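Local coordinates for SusD superfamily protein (Bacteroides fragilis, PDB 3L22) that probably captures glycans at the bacterial outer membrane for uptake, in the manner of the starch-binding protein SusD, at residues A223-T228 with E336-K341; I324-E329 with I390-R395; T330-A335 with Y382-L387. One frame throughout, in Å; residues are numbered along the deposited sequence.

Interaction 1. Residues A223-T228 with E336-K341; sequences AGELVT and ECYANK. With EDO (1,2-ethanediol), chain T.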
loop_
_atom_site.group_PDB
_atom_site.type_symbol
_atom_site.label_atom_id
_atom_site.label_comp_id
_atom_site.label_asym_id
_atom_site.label_seq_id
_atom_site.Cartn_x
_atom_site.Cartn_y
_atom_site.Cartn_z
ATOM N N ALA A 223 -2.121 18.028 -1.288
ATOM C CA ALA A 223 -2.949 16.909 -0.833
ATOM C C ALA A 223 -2.615 16.497 0.586
ATOM O O ALA A 223 -3.505 16.383 1.420
ATOM C CB ALA A 223 -2.776 15.667 -1.764
ATOM N N GLY A 224 -1.332 16.243 0.860
ATOM C CA GLY A 224 -0.944 15.713 2.160
ATOM C C GLY A 224 -1.120 16.685 3.311
ATOM O O GLY A 224 -1.360 16.255 4.426
ATOM N N GLU A 225 -0.998 17.994 3.041
ATOM C CA GLU A 225 -1.229 19.008 4.074
ATOM C C GLU A 225 -2.696 19.139 4.447
ATOM O O GLU A 225 -2.970 19.662 5.490
ATOM C CB GLU A 225 -0.580 20.361 3.738
ATOM C CG GLU A 225 0.931 20.236 3.957
ATOM C CD GLU A 225 1.729 21.439 3.699
ATOM O OE1 GLU A 225 1.193 22.413 3.126
ATOM O OE2 GLU A 225 2.933 21.392 4.080
ATOM N N LEU A 226 -3.614 18.579 3.650
ATOM C CA LEU A 226 -5.011 18.480 4.045
ATOM C C LEU A 226 -5.296 17.415 5.123
ATOM O O LEU A 226 -6.364 17.431 5.682
ATOM C CB LEU A 226 -5.911 18.271 2.818
ATOM C CG LEU A 226 -5.966 19.451 1.846
ATOM C CD1 LEU A 226 -6.711 19.015 0.555
ATOM C CD2 LEU A 226 -6.641 20.713 2.461
ATOM N N VAL A 227 -4.350 16.519 5.410
ATOM C CA VAL A 227 -4.532 15.451 6.401
ATOM C C VAL A 227 -4.332 16.070 7.773
ATOM O O VAL A 227 -3.198 16.311 8.177
ATOM C CB VAL A 227 -3.520 14.299 6.177
ATOM C CG1 VAL A 227 -3.542 13.251 7.340
ATOM C CG2 VAL A 227 -3.735 13.666 4.797
ATOM N N THR A 228 -5.417 16.343 8.484
ATOM C CA THR A 228 -5.341 17.021 9.775
ATOM C C THR A 228 -6.060 16.182 10.832
ATOM O O THR A 228 -6.866 15.303 10.516
ATOM C CB THR A 228 -6.020 18.408 9.716
ATOM O OG1 THR A 228 -7.379 18.207 9.339
ATOM C CG2 THR A 228 -5.321 19.366 8.677
ATOM N N GLU A 336 9.698 13.936 2.118
ATOM C CA GLU A 336 10.300 13.638 0.817
ATOM C C GLU A 336 9.917 14.718 -0.189
ATOM O O GLU A 336 10.763 15.185 -0.947
ATOM C CB GLU A 336 9.937 12.227 0.319
ATOM C CG GLU A 336 10.422 11.924 -1.103
ATOM C CD GLU A 336 10.132 10.500 -1.532
ATOM O OE1 GLU A 336 9.512 9.753 -0.727
ATOM O OE2 GLU A 336 10.498 10.133 -2.689
ATOM N N CYS A 337 8.646 15.117 -0.219
ATOM C CA CYS A 337 8.206 16.164 -1.144
ATOM C C CYS A 337 8.972 17.467 -0.943
ATOM O O CYS A 337 9.475 18.066 -1.900
ATOM C CB CYS A 337 6.728 16.445 -0.986
ATOM S SG CYS A 337 5.718 15.032 -1.424
ATOM N N TYR A 338 9.090 17.895 0.304
ATOM C CA TYR A 338 9.775 19.160 0.597
ATOM C C TYR A 338 11.282 19.079 0.308
ATOM O O TYR A 338 11.853 20.066 -0.140
ATOM C CB TYR A 338 9.512 19.632 2.052
ATOM C CG TYR A 338 8.226 20.401 2.267
ATOM C CD1 TYR A 338 8.135 21.750 1.926
ATOM C CD2 TYR A 338 7.107 19.785 2.810
ATOM C CE1 TYR A 338 6.939 22.481 2.131
ATOM C CE2 TYR A 338 5.928 20.488 3.017
ATOM C CZ TYR A 338 5.848 21.835 2.659
ATOM O OH TYR A 338 4.680 22.526 2.850
ATOM N N ALA A 339 11.900 17.910 0.512
ATOM C CA ALA A 339 13.317 17.730 0.168
ATOM C C ALA A 339 13.559 17.851 -1.350
ATOM O O ALA A 339 14.688 18.106 -1.764
ATOM C CB ALA A 339 13.848 16.404 0.681
ATOM N N ASN A 340 12.518 17.618 -2.160
ATOM C CA ASN A 340 12.598 17.754 -3.620
ATOM C C ASN A 340 12.216 19.148 -4.108
ATOM O O ASN A 340 12.136 19.352 -5.293
ATOM C CB ASN A 340 11.716 16.716 -4.304
ATOM C CG ASN A 340 12.362 15.378 -4.384
ATOM O OD1 ASN A 340 13.261 15.190 -5.178
ATOM N ND2 ASN A 340 11.910 14.440 -3.584
ATOM N N LYS A 341 12.005 20.099 -3.200
ATOM C CA LYS A 341 11.464 21.411 -3.524
ATOM C C LYS A 341 12.507 22.474 -3.134
ATOM O O LYS A 341 13.094 22.404 -2.048
ATOM C CB LYS A 341 10.128 21.543 -2.767
ATOM C CG LYS A 341 9.372 22.804 -3.021
ATOM C CD LYS A 341 8.104 22.879 -2.178
ATOM C CE LYS A 341 7.548 24.292 -2.204
ATOM N NZ LYS A 341 7.204 24.655 -3.611
HETATM C C1 EDO T . 4.841 20.781 6.608
HETATM O O1 EDO T . 3.541 20.357 6.194
HETATM C C2 EDO T . 4.882 21.794 7.750
HETATM O O2 EDO T . 4.245 22.999 7.312
#
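Y338 reaches across from helix 327-339 and sets the hydroxyl end of its ring against the carboxylate of E225 on helix 217-225, the two side chains coming from opposite directions. E225 OE2 lies at the edge of the tyrosine ring, near its plane, while the carboxylate plane is turned 34° from that of the ring. Y338 OH donates to E225 OE2; the modelled separation, 2.4 Å, is unusually short, so its exact value is doubtful. E225 OE1 stands 3.5 Å from Y338 OH at a poor angle and takes no share in the bond. E225 is extended beyond CG (chi2 -179°), which carries the carboxylate across to the tyrosine. A 1,2-ethanediol, probably from the crystallisation liquor, also approaches E225 OE2 at a doubtfully short distance.

Tyrosine suits a half-covered place: its ring packs on I221 and, on helix 345-359, on A348 and L351, while its hydroxyl turns to E225, itself exposed. Nearby, K341 pairs with D218, a second polar tie to helix 217-225, within the largely helical, TPR-like architecture of SusD proteins. A neutral phenol paired with an exposed acid gives a polar tie without a salt bridge, though the strength of the bond stays uncertain.

Interaction 2. Residues I324-E329 with I390-R395; sequences IFRYAE and IGEGIR. With EDO (1,2-ethanediol), chain B; EDO (1,2-ethanediol), chain C.
R326 presents the NE/NH2 side of its guanidinium to the carboxylate of E392, so that each oxygen receives its own N-H. R326 NE donates to E392 OE1 over 3.0 Å with an N-H...O angle of 158°, meeting the syn lone pair. R326 NH2 reaches E392 OE2, also at 3.0 Å and 159°, on the syn side but tilted out of the carboxylate plane. Both oxygens lie near the guanidinium plane, although the two flat groups are 43° apart. The third nitrogen, NH1, is taken by E248 and E388, so each of the three nitrogens has a carboxylate partner. E392 OE2 further receives K311 and the hydroxyl of Y240, a concentration of donors that probably keeps this buried glutamate ionised.

R326 closes strand 322-326 and occupies the N-cap position of helix 327-339; its carbonyl accepts from E329 N in the first turn. Just before it, I324 and F325 together face F251 in a classic beta bulge of the two-stranded antiparallel sheet with 249-253. Opposite lies the loop between helices 374-388 and 395-401, where G391 and G393 take positive phi values that suit glycine and G393 N is bound by D50.

A water donates to I324 O at 2.8 Å and to E392 O at 2.9 Å, serving two backbone carbonyls at once. I394 CD1 lies 3.8 Å from E329 OE1, a methyl beside a carboxylate oxygen, while E329 OE2 is paired with R209.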
loop_
_atom_site.group_PDB
_atom_site.type_symbol
_atom_site.label_atom_id
_atom_site.label_comp_id
_atom_site.label_asym_id
_atom_site.label_seq_id
_atom_site.Cartn_x
_atom_site.Cartn_y
_atom_site.Cartn_z
ATOM N N ILE A 324 -3.054 0.591 6.009
ATOM C CA ILE A 324 -2.755 1.114 4.664
ATOM C C ILE A 324 -2.082 2.487 4.782
ATOM O O ILE A 324 -1.005 2.679 4.260
ATOM C CB ILE A 324 -4.035 1.179 3.799
ATOM C CG1 ILE A 324 -4.668 -0.234 3.669
ATOM C CG2 ILE A 324 -3.782 1.799 2.429
ATOM C CD1 ILE A 324 -3.792 -1.312 3.041
ATOM N N PHE A 325 -2.737 3.428 5.451
ATOM C CA PHE A 325 -2.211 4.762 5.688
ATOM C C PHE A 325 -2.242 5.083 7.174
ATOM O O PHE A 325 -3.301 4.950 7.832
ATOM C CB PHE A 325 -3.075 5.834 4.996
ATOM C CG PHE A 325 -3.245 5.651 3.515
ATOM C CD1 PHE A 325 -2.155 5.410 2.686
ATOM C CD2 PHE A 325 -4.510 5.785 2.939
ATOM C CE1 PHE A 325 -2.322 5.280 1.335
ATOM C CE2 PHE A 325 -4.686 5.646 1.599
ATOM C CZ PHE A 325 -3.592 5.392 0.782
ATOM N N ARG A 326 -1.114 5.541 7.701
ATOM C CA ARG A 326 -1.073 6.144 9.028
ATOM C C ARG A 326 -0.245 7.412 9.013
ATOM O O ARG A 326 0.530 7.670 8.059
ATOM C CB ARG A 326 -0.603 5.124 10.085
ATOM C CG ARG A 326 0.744 4.573 9.952
ATOM C CD ARG A 326 0.975 3.516 11.026
ATOM N NE ARG A 326 2.195 2.755 10.863
ATOM C CZ ARG A 326 3.422 3.115 11.289
ATOM N NH1 ARG A 326 3.656 4.266 11.914
ATOM N NH2 ARG A 326 4.455 2.299 11.088
ATOM N N TYR A 327 -0.408 8.218 10.059
ATOM C CA TYR A 327 0.119 9.573 10.043
ATOM C C TYR A 327 1.647 9.700 9.969
ATOM O O TYR A 327 2.135 10.696 9.445
ATOM C CB TYR A 327 -0.447 10.360 11.228
ATOM C CG TYR A 327 -0.167 11.844 11.208
ATOM C CD1 TYR A 327 -0.509 12.639 10.117
ATOM C CD2 TYR A 327 0.399 12.467 12.316
ATOM C CE1 TYR A 327 -0.205 13.991 10.099
ATOM C CE2 TYR A 327 0.664 13.832 12.330
ATOM C CZ TYR A 327 0.354 14.580 11.229
ATOM O OH TYR A 327 0.611 15.912 11.282
ATOM N N ALA A 328 2.420 8.749 10.492
ATOM C CA ALA A 328 3.861 8.806 10.280
ATOM C C ALA A 328 4.172 8.806 8.785
ATOM O O ALA A 328 5.156 9.428 8.369
ATOM C CB ALA A 328 4.608 7.665 10.984
ATOM N N GLU A 329 3.365 8.121 7.972
ATOM C CA GLU A 329 3.557 8.147 6.533
ATOM C C GLU A 329 3.295 9.553 5.946
ATOM O O GLU A 329 4.056 10.035 5.071
ATOM C CB GLU A 329 2.689 7.127 5.784
ATOM C CG GLU A 329 3.212 6.894 4.357
ATOM C CD GLU A 329 2.174 6.306 3.428
ATOM O OE1 GLU A 329 1.319 5.485 3.904
ATOM O OE2 GLU A 329 2.202 6.674 2.221
ATOM N N ILE A 390 8.672 -0.973 7.704
ATOM C CA ILE A 390 9.068 -2.353 7.529
ATOM C C ILE A 390 7.854 -3.238 7.779
ATOM O O ILE A 390 7.165 -3.112 8.797
ATOM C CB ILE A 390 10.298 -2.742 8.406
ATOM C CG1 ILE A 390 10.834 -4.130 7.998
ATOM C CG2 ILE A 390 10.010 -2.684 9.933
ATOM C CD1 ILE A 390 12.281 -4.452 8.563
ATOM N N GLY A 391 7.573 -4.116 6.818
ATOM C CA GLY A 391 6.408 -4.999 6.904
ATOM C C GLY A 391 5.045 -4.397 6.607
ATOM O O GLY A 391 4.006 -5.071 6.833
ATOM N N GLU A 392 4.997 -3.168 6.101
ATOM C CA GLU A 392 3.696 -2.462 5.960
ATOM C C GLU A 392 3.324 -2.086 4.504
ATOM O O GLU A 392 2.652 -1.108 4.250
ATOM C CB GLU A 392 3.621 -1.242 6.904
ATOM C CG GLU A 392 3.464 -1.660 8.360
ATOM C CD GLU A 392 3.280 -0.495 9.329
ATOM O OE1 GLU A 392 2.509 0.465 9.029
ATOM O OE2 GLU A 392 3.935 -0.537 10.391
ATOM N N GLY A 393 3.730 -2.904 3.552
ATOM C CA GLY A 393 3.123 -2.881 2.217
ATOM C C GLY A 393 3.593 -1.719 1.373
ATOM O O GLY A 393 2.895 -1.330 0.457
ATOM N N ILE A 394 4.796 -1.207 1.662
ATOM C CA ILE A 394 5.254 0.064 1.110
ATOM C C ILE A 394 6.600 -0.021 0.412
ATOM O O ILE A 394 6.784 0.633 -0.630
ATOM C CB ILE A 394 5.296 1.178 2.217
ATOM C CG1 ILE A 394 3.882 1.702 2.511
ATOM C CG2 ILE A 394 6.156 2.349 1.818
ATOM C CD1 ILE A 394 3.780 2.564 3.849
ATOM N N ARG A 395 7.539 -0.815 0.939
ATOM C CA ARG A 395 8.904 -0.677 0.478
ATOM C C ARG A 395 9.129 -0.863 -1.048
ATOM O O ARG A 395 9.843 -0.072 -1.710
ATOM C CB ARG A 395 9.794 -1.627 1.265
ATOM C CG ARG A 395 11.258 -1.604 0.827
ATOM C CD ARG A 395 11.874 -0.230 1.022
ATOM N NE ARG A 395 13.256 -0.185 0.594
ATOM C CZ ARG A 395 13.866 0.888 0.105
ATOM N NH1 ARG A 395 13.260 2.071 -0.001
ATOM N NH2 ARG A 395 15.123 0.787 -0.284
HETATM C C1 EDO B . 4.497 6.209 -0.319
HETATM O O1 EDO B . 4.483 6.003 1.077
HETATM C C2 EDO B . 4.387 4.904 -1.123
HETATM O O2 EDO B . 4.588 5.331 -2.508
HETATM C C1 EDO C . 1.609 19.872 8.584
HETATM O O1 EDO C . 0.981 20.716 7.606
HETATM C C2 EDO C . 2.049 18.534 7.985
HETATM O O2 EDO C . 1.430 17.331 8.540
HETATM O O HOH W 1 0.654 0.716 3.273
#

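Interaction 3. Residues T330-A335 with Y382-L387; sequences TLLDLA and YNEKRL. With EDO (1,2-ethanediol), chain B.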
loop_
_atom_site.group_PDB
_atom_site.type_symbol
_atom_site.label_atom_id
_atom_site.label_comp_id
_atom_site.label_asym_id
_atom_site.label_seq_id
_atom_site.Cartn_x
_atom_site.Cartn_y
_atom_site.Cartn_z
ATOM N N THR A 330 2.211 10.179 6.398
ATOM C CA THR A 330 1.884 11.544 5.978
ATOM C C THR A 330 3.126 12.421 6.142
ATOM O O THR A 330 3.521 13.118 5.223
ATOM C CB THR A 330 0.760 12.142 6.811
ATOM O OG1 THR A 330 -0.340 11.212 6.905
ATOM C CG2 THR A 330 0.308 13.539 6.245
ATOM N N LEU A 331 3.751 12.345 7.308
ATOM C CA LEU A 331 4.910 13.189 7.637
ATOM C C LEU A 331 6.172 12.873 6.814
ATOM O O LEU A 331 6.831 13.789 6.320
ATOM C CB LEU A 331 5.199 13.091 9.155
ATOM C CG LEU A 331 4.095 13.665 10.088
ATOM C CD1 LEU A 331 4.403 13.395 11.558
ATOM C CD2 LEU A 331 3.855 15.160 9.873
ATOM N N LEU A 332 6.503 11.596 6.685
ATOM C CA LEU A 332 7.664 11.209 5.928
ATOM C C LEU A 332 7.464 11.402 4.427
ATOM O O LEU A 332 8.411 11.728 3.745
ATOM C CB LEU A 332 8.090 9.763 6.247
ATOM C CG LEU A 332 8.678 9.461 7.622
ATOM C CD1 LEU A 332 9.034 7.968 7.735
ATOM C CD2 LEU A 332 9.885 10.364 7.968
ATOM N N ASP A 333 6.251 11.210 3.911
ATOM C CA ASP A 333 5.954 11.510 2.505
ATOM C C ASP A 333 6.135 13.029 2.264
ATOM O O ASP A 333 6.795 13.443 1.299
ATOM C CB ASP A 333 4.514 11.110 2.093
ATOM C CG ASP A 333 4.289 9.558 1.949
ATOM O OD1 ASP A 333 5.248 8.802 1.926
ATOM O OD2 ASP A 333 3.089 9.128 1.899
ATOM N N LEU A 334 5.518 13.846 3.128
ATOM C CA LEU A 334 5.712 15.309 3.073
ATOM C C LEU A 334 7.184 15.692 3.177
ATOM O O LEU A 334 7.654 16.545 2.437
ATOM C CB LEU A 334 4.877 16.035 4.141
ATOM C CG LEU A 334 3.373 16.116 3.867
ATOM C CD1 LEU A 334 2.613 16.644 5.120
ATOM C CD2 LEU A 334 3.082 16.981 2.635
ATOM N N ALA A 335 7.935 15.029 4.054
ATOM C CA ALA A 335 9.383 15.299 4.152
ATOM C C ALA A 335 10.033 15.065 2.790
ATOM O O ALA A 335 10.813 15.900 2.350
ATOM C CB ALA A 335 10.027 14.394 5.196
ATOM N N TYR A 382 14.539 8.512 3.229
ATOM C CA TYR A 382 14.298 7.168 2.691
ATOM C C TYR A 382 14.521 6.064 3.730
ATOM O O TYR A 382 13.712 5.151 3.834
ATOM C CB TYR A 382 15.162 6.868 1.473
ATOM C CG TYR A 382 15.055 7.848 0.317
ATOM C CD1 TYR A 382 13.924 8.621 0.109
ATOM C CD2 TYR A 382 16.114 8.004 -0.573
ATOM C CE1 TYR A 382 13.855 9.547 -0.964
ATOM C CE2 TYR A 382 16.037 8.920 -1.682
ATOM C CZ TYR A 382 14.910 9.679 -1.831
ATOM O OH TYR A 382 14.824 10.574 -2.864
ATOM N N ASN A 383 15.613 6.190 4.503
ATOM C CA ASN A 383 15.927 5.217 5.533
ATOM C C ASN A 383 14.914 5.224 6.682
ATOM O O ASN A 383 14.527 4.171 7.146
ATOM C CB ASN A 383 17.331 5.437 6.092
ATOM C CG ASN A 383 18.415 4.949 5.155
ATOM O OD1 ASN A 383 18.196 4.043 4.347
ATOM N ND2 ASN A 383 19.591 5.551 5.258
ATOM N N GLU A 384 14.483 6.399 7.112
ATOM C CA GLU A 384 13.452 6.481 8.145
ATOM C C GLU A 384 12.149 5.793 7.712
ATOM O O GLU A 384 11.517 5.072 8.484
ATOM C CB GLU A 384 13.185 7.938 8.540
ATOM C CG GLU A 384 12.581 8.095 9.953
ATOM C CD GLU A 384 13.560 7.756 11.084
ATOM O OE1 GLU A 384 14.791 8.011 10.960
ATOM O OE2 GLU A 384 13.079 7.287 12.131
ATOM N N LYS A 385 11.775 6.008 6.462
ATOM C CA LYS A 385 10.590 5.398 5.868
ATOM C C LYS A 385 10.757 3.858 5.821
ATOM O O LYS A 385 9.835 3.126 6.126
ATOM C CB LYS A 385 10.387 5.987 4.469
ATOM C CG LYS A 385 9.125 5.543 3.730
ATOM C CD LYS A 385 7.951 6.430 4.029
ATOM C CE LYS A 385 6.713 6.076 3.174
ATOM N NZ LYS A 385 6.962 6.419 1.756
ATOM N N ARG A 386 11.964 3.379 5.516
ATOM C CA ARG A 386 12.246 1.944 5.489
ATOM C C ARG A 386 12.049 1.288 6.865
ATOM O O ARG A 386 11.442 0.194 6.972
ATOM C CB ARG A 386 13.668 1.705 4.961
ATOM C CG ARG A 386 13.813 1.977 3.477
ATOM C CD ARG A 386 15.260 1.896 3.016
ATOM N NE ARG A 386 15.734 0.518 3.030
ATOM C CZ ARG A 386 16.938 0.124 2.632
ATOM N NH1 ARG A 386 17.848 1.004 2.201
ATOM N NH2 ARG A 386 17.256 -1.159 2.697
ATOM N N LEU A 387 12.516 1.962 7.906
ATOM C CA LEU A 387 12.391 1.445 9.277
ATOM C C LEU A 387 10.971 1.622 9.815
ATOM O O LEU A 387 10.377 0.683 10.332
ATOM C CB LEU A 387 13.426 2.092 10.218
ATOM C CG LEU A 387 13.383 1.701 11.706
ATOM C CD1 LEU A 387 13.570 0.182 11.869
ATOM C CD2 LEU A 387 14.427 2.456 12.533
HETATM C C1 EDO B . 4.497 6.209 -0.319
HETATM O O1 EDO B . 4.483 6.003 1.077
HETATM C C2 EDO B . 4.387 4.904 -1.123
HETATM O O2 EDO B . 4.588 5.331 -2.508
HETATM O O HOH W 2 8.876 9.166 1.861
#
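The carboxylate of D333 is the flat group that meets the partner helix, and it is approached end-on at one oxygen: K385 NZ arrives nearly in line with the C-O bond of D333 OD1, at 2.9 Å, forming a salt bridge. M205, M208 and M212 of helix 200-213 touch the D333 side chain. The other carboxylate, that of E384, is carried away from the interface by a bend at chi2 and is held by R298 and R356.

The segments belong to helices 327-339 and 374-388, packed as an antiparallel pair at 159°, with 10.1 Å between the local axes. L332 projects from helix 327-339 toward the partner helix. Its CD1 rests 3.5 Å from K385 CA, close against the backbone, and CD2 lies 4.0 Å from E384 CG. A branched leucine can thus cover two successive residues.

K385 serves both characters of the interface. A bend at chi2 (89°) lays its CD against L332 CB, 4.0 Å away, and a second at chi4 (-69°) turns NZ to the aspartate. D398 is a second acidic partner for NZ, and the nitrogen also donates to O1 of a 1,2-ethanediol at 2.6 Å; lysine's long chain and several donors suit this buried position.

How the interactions relate
All three contacts draw on helix 327-339, met in turn along its length: interaction 2 at its N-terminal end, interaction 3 in the middle, interaction 1 at its C-terminal end. Interactions 2 and 3 are buried and adjoin, with E329 CG 3.8 Å from K385 CE and one ethanediol molecule touching both; in the chain, interaction 3 is nested within the loop closed by interaction 2. Interaction 2 ties a strand-helix junction to a loop through a two-pronged salt bridge and a bridging water, whereas interaction 3 combines a single salt bridge with apolar packing between two helices. Interaction 1 lies at the surface, joins helix 217-225 instead, and relies on one tyrosine-carboxylate bond rather than a salt bridge.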